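Local coordinates for ICChI, a glycosylated chitinase (Ipomoea carnea, PDB 6IDN), which hydrolyses chitin and also has lysozyme activity, as a glycosylated plant enzyme of glycoside hydrolase family 18 built on a TIM barrel, at residues 7-12 against 254-259; 83-88 against 124-129; 177-182 against 209-214. All coordinates share one frame; numbering follows the deposited sequence.

Contact 1: residues 7-12 against 254-259; sequences WGQDGG and MLWSKY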
loop_
_atom_site.group_PDB
_atom_site.type_symbol
_atom_site.label_atom_id
_atom_site.label_comp_id
_atom_site.label_asym_id
_atom_site.label_seq_id
_atom_site.Cartn_x
_atom_site.Cartn_y
_atom_site.Cartn_z
ATOM N N TRP A 7 -1.687 3.442 7.331
ATOM C CA TRP A 7 -1.764 4.449 8.376
ATOM C C TRP A 7 -1.918 5.810 7.717
ATOM O O TRP A 7 -1.416 6.039 6.614
ATOM C CB TRP A 7 -0.515 4.412 9.269
ATOM C CG TRP A 7 -0.427 5.491 10.321
ATOM C CD1 TRP A 7 -0.781 5.376 11.626
ATOM C CD2 TRP A 7 0.084 6.831 10.161
ATOM N NE1 TRP A 7 -0.537 6.562 12.300
ATOM C CE2 TRP A 7 -0.006 7.466 11.414
ATOM C CE3 TRP A 7 0.604 7.549 9.078
ATOM C CZ2 TRP A 7 0.397 8.779 11.610
ATOM C CZ3 TRP A 7 1.003 8.854 9.275
ATOM C CH2 TRP A 7 0.899 9.455 10.529
ATOM N N GLY A 8 -2.646 6.698 8.387
ATOM C CA GLY A 8 -2.758 8.067 7.924
ATOM C C GLY A 8 -4.171 8.605 7.845
ATOM O O GLY A 8 -4.370 9.822 7.882
ATOM N N GLN A 9 -5.167 7.725 7.736
ATOM C CA GLN A 9 -6.509 8.155 7.374
ATOM C C GLN A 9 -7.470 8.221 8.559
ATOM O O GLN A 9 -8.684 8.348 8.351
ATOM C CB GLN A 9 -7.063 7.251 6.273
ATOM C CG GLN A 9 -6.430 7.506 4.905
ATOM C CD GLN A 9 -6.618 8.937 4.465
ATOM O OE1 GLN A 9 -7.748 9.376 4.225
ATOM N NE2 GLN A 9 -5.517 9.699 4.392
ATOM N N ASP A 10 -6.963 8.186 9.791
ATOM C CA ASP A 10 -7.779 8.520 10.954
ATOM C C ASP A 10 -6.869 9.034 12.062
ATOM O O ASP A 10 -6.020 8.292 12.566
ATOM C CB ASP A 10 -8.599 7.314 11.430
ATOM C CG ASP A 10 -9.737 7.719 12.347
ATOM O OD1 ASP A 10 -9.467 8.368 13.383
ATOM O OD2 ASP A 10 -10.904 7.390 12.034
ATOM N N GLY A 11 -7.044 10.306 12.434
ATOM C CA GLY A 11 -6.161 10.947 13.400
ATOM C C GLY A 11 -6.137 10.292 14.766
ATOM O O GLY A 11 -5.189 10.503 15.529
ATOM N N GLY A 12 -7.152 9.497 15.094
ATOM C CA GLY A 12 -7.188 8.773 16.347
ATOM C C GLY A 12 -6.589 7.384 16.333
ATOM O O GLY A 12 -6.662 6.681 17.348
ATOM N N MET A 254 -1.890 -8.030 4.216
ATOM C CA MET A 254 -2.014 -6.583 4.327
ATOM C C MET A 254 -3.339 -6.266 5.001
ATOM O O MET A 254 -4.336 -6.957 4.781
ATOM C CB MET A 254 -1.935 -5.900 2.952
ATOM C CG MET A 254 -2.209 -4.385 2.959
ATOM S SD MET A 254 -3.996 -4.001 2.955
ATOM C CE MET A 254 -4.360 -4.065 1.203
ATOM N N LEU A 255 -3.345 -5.241 5.846
ATOM C CA LEU A 255 -4.533 -4.900 6.610
ATOM C C LEU A 255 -4.948 -3.462 6.343
ATOM O O LEU A 255 -4.135 -2.538 6.449
ATOM C CB LEU A 255 -4.297 -5.095 8.109
ATOM C CG LEU A 255 -4.098 -6.542 8.550
ATOM C CD1 LEU A 255 -3.755 -6.573 10.045
ATOM C CD2 LEU A 255 -5.345 -7.346 8.286
ATOM N N TRP A 256 -6.222 -3.283 6.026
ATOM C CA TRP A 256 -6.878 -1.982 6.048
ATOM C C TRP A 256 -7.731 -1.937 7.313
ATOM O O TRP A 256 -8.718 -2.668 7.404
ATOM C CB TRP A 256 -7.750 -1.830 4.802
ATOM C CG TRP A 256 -8.530 -0.573 4.809
ATOM C CD1 TRP A 256 -9.860 -0.427 5.111
ATOM C CD2 TRP A 256 -8.034 0.739 4.531
ATOM N NE1 TRP A 256 -10.218 0.901 5.031
ATOM C CE2 TRP A 256 -9.117 1.636 4.676
ATOM C CE3 TRP A 256 -6.784 1.244 4.154
ATOM C CZ2 TRP A 256 -8.985 3.007 4.459
ATOM C CZ3 TRP A 256 -6.654 2.613 3.957
ATOM C CH2 TRP A 256 -7.747 3.472 4.100
ATOM N N SER A 257 -7.380 -1.109 8.311
ATOM C CA SER A 257 -6.256 -0.173 8.403
ATOM C C SER A 257 -5.866 -0.105 9.889
ATOM O O SER A 257 -6.480 -0.773 10.716
ATOM C CB SER A 257 -6.651 1.206 7.891
ATOM O OG SER A 257 -7.554 1.820 8.813
ATOM N N LYS A 258 -4.875 0.717 10.241
ATOM C CA LYS A 258 -4.453 0.795 11.640
ATOM C C LYS A 258 -5.617 1.173 12.554
ATOM O O LYS A 258 -5.738 0.643 13.668
ATOM C CB LYS A 258 -3.305 1.798 11.788
ATOM C CG LYS A 258 -2.882 2.083 13.242
ATOM C CD LYS A 258 -2.432 0.811 13.967
ATOM C CE LYS A 258 -1.853 1.137 15.355
ATOM N NZ LYS A 258 -2.866 1.710 16.281
ATOM N N TYR A 259 -6.493 2.067 12.088
ATOM C CA TYR A 259 -7.583 2.550 12.931
ATOM C C TYR A 259 -8.493 1.418 13.388
ATOM O O TYR A 259 -9.056 1.488 14.487
ATOM C CB TYR A 259 -8.403 3.607 12.191
ATOM C CG TYR A 259 -9.569 4.131 13.004
ATOM C CD1 TYR A 259 -9.353 4.973 14.086
ATOM C CD2 TYR A 259 -10.877 3.781 12.694
ATOM C CE1 TYR A 259 -10.410 5.455 14.840
ATOM C CE2 TYR A 259 -11.943 4.258 13.446
ATOM C CZ TYR A 259 -11.701 5.093 14.511
ATOM O OH TYR A 259 -12.756 5.573 15.260
#
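Trp256 CH2 meets Gln9 CG, 4.3 Å away, at a slant to the indole plane. This is where the first and last strands of the TIM barrel, 2-7 and 250-256, run out side by side into the loops at their C-terminal ends. Only the aliphatic part of Gln9 lies against the indole; its amide turns off to bond Gly31 O through NE2, so one long side chain serves two neighbours. A cis peptide joins Trp256 to Ser257, a feature known at this point in family 18 enzymes, where the tryptophan floors the sugar-binding cleft; a similar role here is probable. The cis bond folds Ser257 back, and its CB lies 3.6 Å above one face of the indole, toward the rim. Ser257 OG then takes a weak bond from Tyr259 N, at the turn into the 3-10 segment. Lys258 lays its chain beside the Trp7 indole, CG 4.2 Å from CD1 at the ring edge, while NZ reaches on to the carbonyl of Glu13. Trp7 NE1 bonds Gly14 O, so the same short loop holds both polar ends. Tyr259 makes the largest share of the contact, mostly against Asp10. Its ring and the carboxylate of Asp10 lie flat on one another, planes 7° apart, with OD2 3.3 Å above the ring centre. Asp10 has CG anti to its backbone N (chi1 -163°), which swings the carboxyl carbon over the ring, 3.3 Å from Tyr259 CD1. The other oxygen closes an Asx turn: Asp10 OD1 accepts from Gly12 N at 3.1 Å through its anti lone pair, which fixes the carboxylate's rotation. Gly12 itself comes in at the ring's edge, its C 4.3 Å from Tyr259 CD1.

Contact 2: residues 83-88 against 124-129; sequences GNYYLS and FDIEDG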
loop_
_atom_site.group_PDB
_atom_site.type_symbol
_atom_site.label_atom_id
_atom_site.label_comp_id
_atom_site.label_asym_id
_atom_site.label_seq_id
_atom_site.Cartn_x
_atom_site.Cartn_y
_atom_site.Cartn_z
ATOM N N GLY A 83 -10.264 11.198 -4.487
ATOM C CA GLY A 83 -9.151 12.050 -4.872
ATOM C C GLY A 83 -9.344 12.671 -6.233
ATOM O O GLY A 83 -10.316 12.397 -6.942
ATOM N N ASN A 84 -8.385 13.525 -6.569
ATOM C CA ASN A 84 -8.262 14.154 -7.876
ATOM C C ASN A 84 -6.916 13.739 -8.468
ATOM O O ASN A 84 -5.967 14.526 -8.486
ATOM C CB ASN A 84 -8.362 15.696 -7.756
ATOM C CG ASN A 84 -8.169 16.402 -9.074
ATOM O OD1 ASN A 84 -8.458 15.853 -10.137
ATOM N ND2 ASN A 84 -7.634 17.613 -9.017
ATOM N N TYR A 85 -6.820 12.486 -8.889
ATOM C CA TYR A 85 -5.542 12.011 -9.405
ATOM C C TYR A 85 -5.748 11.234 -10.694
ATOM O O TYR A 85 -6.751 10.536 -10.855
ATOM C CB TYR A 85 -4.804 11.163 -8.359
ATOM C CG TYR A 85 -5.551 9.939 -7.878
ATOM C CD1 TYR A 85 -6.363 9.989 -6.761
ATOM C CD2 TYR A 85 -5.386 8.703 -8.508
ATOM C CE1 TYR A 85 -7.033 8.862 -6.308
ATOM C CE2 TYR A 85 -6.049 7.576 -8.055
ATOM C CZ TYR A 85 -6.863 7.651 -6.954
ATOM O OH TYR A 85 -7.507 6.529 -6.502
ATOM N N TYR A 86 -4.792 11.404 -11.605
ATOM C CA TYR A 86 -4.655 10.674 -12.859
ATOM C C TYR A 86 -3.465 11.254 -13.609
ATOM O O TYR A 86 -3.059 12.399 -13.378
ATOM C CB TYR A 86 -5.910 10.747 -13.733
ATOM C CG TYR A 86 -6.335 12.143 -14.126
ATOM C CD1 TYR A 86 -5.852 12.727 -15.282
ATOM C CD2 TYR A 86 -7.226 12.874 -13.347
ATOM C CE1 TYR A 86 -6.233 14.009 -15.660
ATOM C CE2 TYR A 86 -7.620 14.152 -13.721
ATOM C CZ TYR A 86 -7.112 14.718 -14.870
ATOM O OH TYR A 86 -7.509 15.989 -15.244
ATOM N N LEU A 87 -2.904 10.450 -14.504
ATOM C CA LEU A 87 -1.740 10.835 -15.285
ATOM C C LEU A 87 -2.177 11.112 -16.713
ATOM O O LEU A 87 -3.000 10.381 -17.266
ATOM C CB LEU A 87 -0.701 9.723 -15.266
ATOM C CG LEU A 87 -0.296 9.294 -13.857
ATOM C CD1 LEU A 87 0.462 7.983 -13.926
ATOM C CD2 LEU A 87 0.550 10.375 -13.174
ATOM N N SER A 88 -1.610 12.154 -17.317
ATOM C CA SER A 88 -2.098 12.588 -18.617
ATOM C C SER A 88 -1.227 12.152 -19.796
ATOM O O SER A 88 -1.691 12.252 -20.943
ATOM C CB SER A 88 -2.262 14.116 -18.631
ATOM O OG SER A 88 -1.057 14.763 -18.268
ATOM N N PHE A 124 0.885 1.810 -4.877
ATOM C CA PHE A 124 -0.057 2.265 -5.909
ATOM C C PHE A 124 -1.454 1.797 -5.506
ATOM O O PHE A 124 -1.854 0.681 -5.827
ATOM C CB PHE A 124 0.291 1.681 -7.278
ATOM C CG PHE A 124 1.500 2.274 -7.956
ATOM C CD1 PHE A 124 2.730 2.386 -7.313
ATOM C CD2 PHE A 124 1.415 2.648 -9.293
ATOM C CE1 PHE A 124 3.830 2.898 -7.979
ATOM C CE2 PHE A 124 2.519 3.149 -9.983
ATOM C CZ PHE A 124 3.726 3.292 -9.326
ATOM N N ASP A 125 -2.202 2.656 -4.809
ATOM C CA ASP A 125 -3.571 2.322 -4.399
ATOM C C ASP A 125 -4.564 3.049 -5.301
ATOM O O ASP A 125 -5.363 3.867 -4.875
ATOM C CB ASP A 125 -3.789 2.661 -2.921
ATOM C CG ASP A 125 -5.091 2.090 -2.373
ATOM O OD1 ASP A 125 -5.721 1.254 -3.055
ATOM O OD2 ASP A 125 -5.509 2.485 -1.258
ATOM N N ILE A 126 -4.467 2.738 -6.589
ATOM C CA ILE A 126 -5.231 3.431 -7.624
ATOM C C ILE A 126 -6.633 2.824 -7.674
ATOM O O ILE A 126 -6.807 1.683 -8.098
ATOM C CB ILE A 126 -4.526 3.330 -8.985
ATOM C CG1 ILE A 126 -3.063 3.793 -8.876
ATOM C CG2 ILE A 126 -5.272 4.142 -10.050
ATOM C CD1 ILE A 126 -2.880 5.148 -8.156
ATOM N N GLU A 127 -7.636 3.592 -7.241
ATOM C CA GLU A 127 -9.013 3.120 -7.158
ATOM C C GLU A 127 -9.985 3.907 -8.018
ATOM O O GLU A 127 -11.171 3.549 -8.068
ATOM C CB GLU A 127 -9.525 3.182 -5.713
ATOM C CG GLU A 127 -8.744 2.394 -4.701
ATOM C CD GLU A 127 -9.343 2.528 -3.317
ATOM O OE1 GLU A 127 -10.588 2.476 -3.199
ATOM O OE2 GLU A 127 -8.577 2.692 -2.347
ATOM N N ASP A 128 -9.545 4.982 -8.660
ATOM C CA ASP A 128 -10.446 5.749 -9.508
ATOM C C ASP A 128 -9.608 6.549 -10.491
ATOM O O ASP A 128 -8.382 6.596 -10.399
ATOM C CB ASP A 128 -11.395 6.643 -8.687
ATOM C CG ASP A 128 -10.703 7.847 -8.073
ATOM O OD1 ASP A 128 -9.802 7.636 -7.248
ATOM O OD2 ASP A 128 -11.075 9.005 -8.387
ATOM N N GLY A 129 -10.299 7.167 -11.450
ATOM C CA GLY A 129 -9.632 7.929 -12.488
ATOM C C GLY A 129 -9.084 7.043 -13.590
ATOM O O GLY A 129 -9.160 5.810 -13.553
HETATM O O HOH W 1 -9.120 10.316 -9.646
#
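No backbone-to-backbone bond pairs the two segments: Gly83 and Asp128 lie 7.9 Å apart between CA atoms, and the chains come nearer at Gly129, whose CA is 4.2 Å from Tyr85 O. From the weakly bonded strand 84-85 the Tyr85 side chain reaches across to the end of barrel strand 121-126. In this TIM barrel the sequence closing at Glu127 fits the DGxDxDxE signature of family 18, whose last glutamate is the proton donor in relatives; the same role is likely here. Tyr85 holds the main chain on both sides of Glu127. Its hydroxyl accepts a nearly straight bond from Glu127 N (3.0 Å, 166°), which arrives near the ring plane at the edge, and a weak one from Asp128 N. The same oxygen is bonded to Gly80 O at the end of the adjoining strand, so a tyrosine suits the place: it is long enough to cross and can both give and accept at its tip. Asp128 OD1 lies 2.7 Å from Tyr85 OH, oblique to that end of the ring, the carboxylate plane turned 85° from it. Beside the hydroxyl end, Ile126 CD1 and CG2 each lie 4.0 Å from Tyr85 CE2; Tyr134 of helix 134-148 touches both residues. Tyr85 CG stands between its own N and carbonyl carbon (chi1 59°). Two glycines fit close to this tyrosine. A CB on Gly83 would run into Tyr85 CD1, and one on Gly129, which has positive phi, would strike Tyr85 O. One water completes the bridge. Lying over the centre of the Tyr85 ring, it donates to Tyr85 O at 2.7 Å and to Asp128 OD2 at 2.7 Å.

Contact 3: residues 177-182 against 209-214; sequences DYVWVQ and ILTDDL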
loop_
_atom_site.group_PDB
_atom_site.type_symbol
_atom_site.label_atom_id
_atom_site.label_comp_id
_atom_site.label_asym_id
_atom_site.label_seq_id
_atom_site.Cartn_x
_atom_site.Cartn_y
_atom_site.Cartn_z
ATOM N N ASP A 177 7.569 -5.014 -6.357
ATOM C CA ASP A 177 8.127 -5.811 -5.270
ATOM C C ASP A 177 7.037 -6.435 -4.422
ATOM O O ASP A 177 7.204 -7.546 -3.923
ATOM C CB ASP A 177 9.021 -4.928 -4.409
ATOM C CG ASP A 177 10.130 -4.318 -5.214
ATOM O OD1 ASP A 177 11.115 -5.048 -5.473
ATOM O OD2 ASP A 177 10.018 -3.147 -5.648
ATOM N N TYR A 178 5.918 -5.738 -4.265
ATOM C CA TYR A 178 4.817 -6.177 -3.424
ATOM C C TYR A 178 3.523 -5.958 -4.175
ATOM O O TYR A 178 3.350 -4.921 -4.811
ATOM C CB TYR A 178 4.751 -5.377 -2.092
ATOM C CG TYR A 178 6.002 -5.456 -1.243
ATOM C CD1 TYR A 178 7.020 -4.532 -1.420
ATOM C CD2 TYR A 178 6.160 -6.445 -0.294
ATOM C CE1 TYR A 178 8.157 -4.598 -0.694
ATOM C CE2 TYR A 178 7.320 -6.507 0.466
ATOM C CZ TYR A 178 8.313 -5.577 0.241
ATOM O OH TYR A 178 9.480 -5.585 0.967
ATOM N N VAL A 179 2.608 -6.910 -4.081
ATOM C CA VAL A 179 1.233 -6.698 -4.563
ATOM C C VAL A 179 0.340 -7.259 -3.460
ATOM O O VAL A 179 0.431 -8.445 -3.135
ATOM C CB VAL A 179 0.932 -7.381 -5.910
ATOM C CG1 VAL A 179 -0.562 -7.223 -6.220
ATOM C CG2 VAL A 179 1.783 -6.744 -7.019
ATOM N N TRP A 180 -0.479 -6.406 -2.832
ATOM C CA TRP A 180 -1.461 -6.850 -1.844
ATOM C C TRP A 180 -2.825 -6.776 -2.492
ATOM O O TRP A 180 -3.324 -5.687 -2.771
ATOM C CB TRP A 180 -1.409 -6.019 -0.558
ATOM C CG TRP A 180 -0.861 -4.630 -0.688
ATOM C CD1 TRP A 180 -1.493 -3.540 -1.210
ATOM C CD2 TRP A 180 0.405 -4.177 -0.224
ATOM N NE1 TRP A 180 -0.685 -2.433 -1.124
ATOM C CE2 TRP A 180 0.473 -2.792 -0.500
ATOM C CE3 TRP A 180 1.481 -4.799 0.425
ATOM C CZ2 TRP A 180 1.578 -2.035 -0.202
ATOM C CZ3 TRP A 180 2.610 -4.011 0.740
ATOM C CH2 TRP A 180 2.626 -2.651 0.416
ATOM N N VAL A 181 -3.423 -7.932 -2.734
ATOM C CA VAL A 181 -4.708 -8.024 -3.419
ATOM C C VAL A 181 -5.819 -7.836 -2.399
ATOM O O VAL A 181 -5.866 -8.540 -1.382
ATOM C CB VAL A 181 -4.845 -9.367 -4.147
ATOM C CG1 VAL A 181 -6.148 -9.387 -4.919
ATOM C CG2 VAL A 181 -3.651 -9.600 -5.070
ATOM N N GLN A 182 -6.702 -6.874 -2.651
ATOM C CA GLN A 182 -7.739 -6.519 -1.685
ATOM C C GLN A 182 -8.917 -7.468 -1.830
ATOM O O GLN A 182 -9.739 -7.322 -2.730
ATOM C CB GLN A 182 -8.182 -5.066 -1.864
ATOM C CG GLN A 182 -7.113 -4.006 -1.544
ATOM C CD GLN A 182 -7.455 -2.626 -2.107
ATOM O OE1 GLN A 182 -8.259 -2.508 -3.013
ATOM N NE2 GLN A 182 -6.819 -1.593 -1.582
ATOM N N ILE A 209 0.680 -13.414 -11.770
ATOM C CA ILE A 209 1.410 -12.169 -11.957
ATOM C C ILE A 209 2.859 -12.352 -11.521
ATOM O O ILE A 209 3.198 -13.243 -10.737
ATOM C CB ILE A 209 0.747 -10.994 -11.219
ATOM C CG1 ILE A 209 0.910 -11.110 -9.685
ATOM C CG2 ILE A 209 -0.699 -10.856 -11.680
ATOM C CD1 ILE A 209 0.511 -9.860 -8.896
ATOM N N LEU A 210 3.732 -11.507 -12.068
ATOM C CA LEU A 210 5.144 -11.503 -11.700
ATOM C C LEU A 210 5.336 -10.447 -10.620
ATOM O O LEU A 210 5.454 -9.255 -10.914
ATOM C CB LEU A 210 6.037 -11.219 -12.905
ATOM C CG LEU A 210 6.361 -12.446 -13.760
ATOM C CD1 LEU A 210 5.160 -12.886 -14.600
ATOM C CD2 LEU A 210 7.569 -12.202 -14.654
ATOM N N THR A 211 5.403 -10.891 -9.369
ATOM C CA THR A 211 5.774 -10.021 -8.262
ATOM C C THR A 211 6.599 -10.853 -7.300
ATOM O O THR A 211 6.432 -12.070 -7.231
ATOM C CB THR A 211 4.549 -9.425 -7.552
ATOM O OG1 THR A 211 4.994 -8.498 -6.550
ATOM C CG2 THR A 211 3.707 -10.511 -6.871
ATOM N N ASP A 212 7.507 -10.197 -6.570
ATOM C CA ASP A 212 8.343 -10.962 -5.649
ATOM C C ASP A 212 7.564 -11.418 -4.420
ATOM O O ASP A 212 7.846 -12.494 -3.879
ATOM C CB ASP A 212 9.561 -10.141 -5.230
ATOM C CG ASP A 212 10.634 -10.132 -6.294
ATOM O OD1 ASP A 212 10.890 -11.206 -6.882
ATOM O OD2 ASP A 212 11.219 -9.056 -6.541
ATOM N N ASP A 213 6.593 -10.629 -3.970
ATOM C CA ASP A 213 5.826 -10.952 -2.769
ATOM C C ASP A 213 4.359 -10.660 -3.019
ATOM O O ASP A 213 3.995 -9.516 -3.305
ATOM C CB ASP A 213 6.308 -10.148 -1.554
ATOM C CG ASP A 213 7.637 -10.640 -1.001
ATOM O OD1 ASP A 213 7.846 -11.870 -0.896
ATOM O OD2 ASP A 213 8.464 -9.783 -0.628
ATOM N N LEU A 214 3.525 -11.686 -2.879
ATOM C CA LEU A 214 2.083 -11.577 -3.065
ATOM C C LEU A 214 1.422 -11.661 -1.692
ATOM O O LEU A 214 1.653 -12.622 -0.947
ATOM C CB LEU A 214 1.594 -12.692 -3.998
ATOM C CG LEU A 214 0.116 -12.677 -4.388
ATOM C CD1 LEU A 214 -0.196 -11.479 -5.290
ATOM C CD2 LEU A 214 -0.289 -14.011 -5.064
HETATM O O HOH W 2 9.748 -8.033 -2.550
HETATM O O HOH W 3 11.886 -7.210 -3.796
#
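Val179 N donates to Asp213 O at 3.1 Å, and the donor lies almost in line with that carbonyl (C=O...N 170°). One step back, Asp213 N gives Asp177 O a weak, bent bond, at the start of the parallel ladder. Alongside these bonds run two CA-H...O contacts, Tyr178 CA to Asp213 O at 3.4 Å and Leu214 CA to Val179 O at 3.5 Å. Side chains alternate across the sheet. On one face Tyr178 and Asp213 lie side by side, pointing the same way, with Asp213 OD2 3.6 Å from Tyr178 CE2. On the other, Val179 and Ile209 meet tip to tip, CG2 to CD1 at 3.9 Å, and the methyl CD1 of Leu214 comes as close to Val181 CG2. Branched aliphatic residues suit this face, filling the space beside extended backbone without any polar demand. Thr211 OG1 stands against Val179 CG2 but spends its hydroxyl on Phe176 O, tying the incoming loop to the residues just before the strand.

At the outer end Asp177 and Asp212 run alongside each other, OD1 and OD2 4.1 Å apart; their like charges would repel, and a water within bonding distance of Asp177 OD1, and more weakly of Asp212 OD2, may ease this. Asp177 OD2 is held by Leu154 N, which links the pair to the next strand. Farther out, Tyr178 reaches Ile27 and Lys73 across the barrel, marking its face as the interior. The parallel bridges join the two strands of one unit: strand 178-182, helix 196-206 and strand 213-219 form a right-handed beta-alpha-beta crossover, the repeating step of a TIM barrel, joined here where its strands start.

Overall arrangement
Contact 1 is a surface contact, while contacts 2 and 3 are partly buried; all three reach the same barrel sheet. Contact 3 pairs strands through the backbone, at their starts. Contacts 1 and 2 lie where strands end and loops begin, and rely on side chains: a carboxylate stacked on a ring in one, a tyrosine hydroxyl receiving backbone N-H groups in the other. The long loop closed by contact 1 contains the other two, in series. Contact 3 touches both others inside the barrel: Trp180 CB packs 3.6 Å from Met254 CB of contact 1, and Gln182 NE2 bonds weakly to Asp125 OD1 of contact 2; contacts 1 and 2 do not touch.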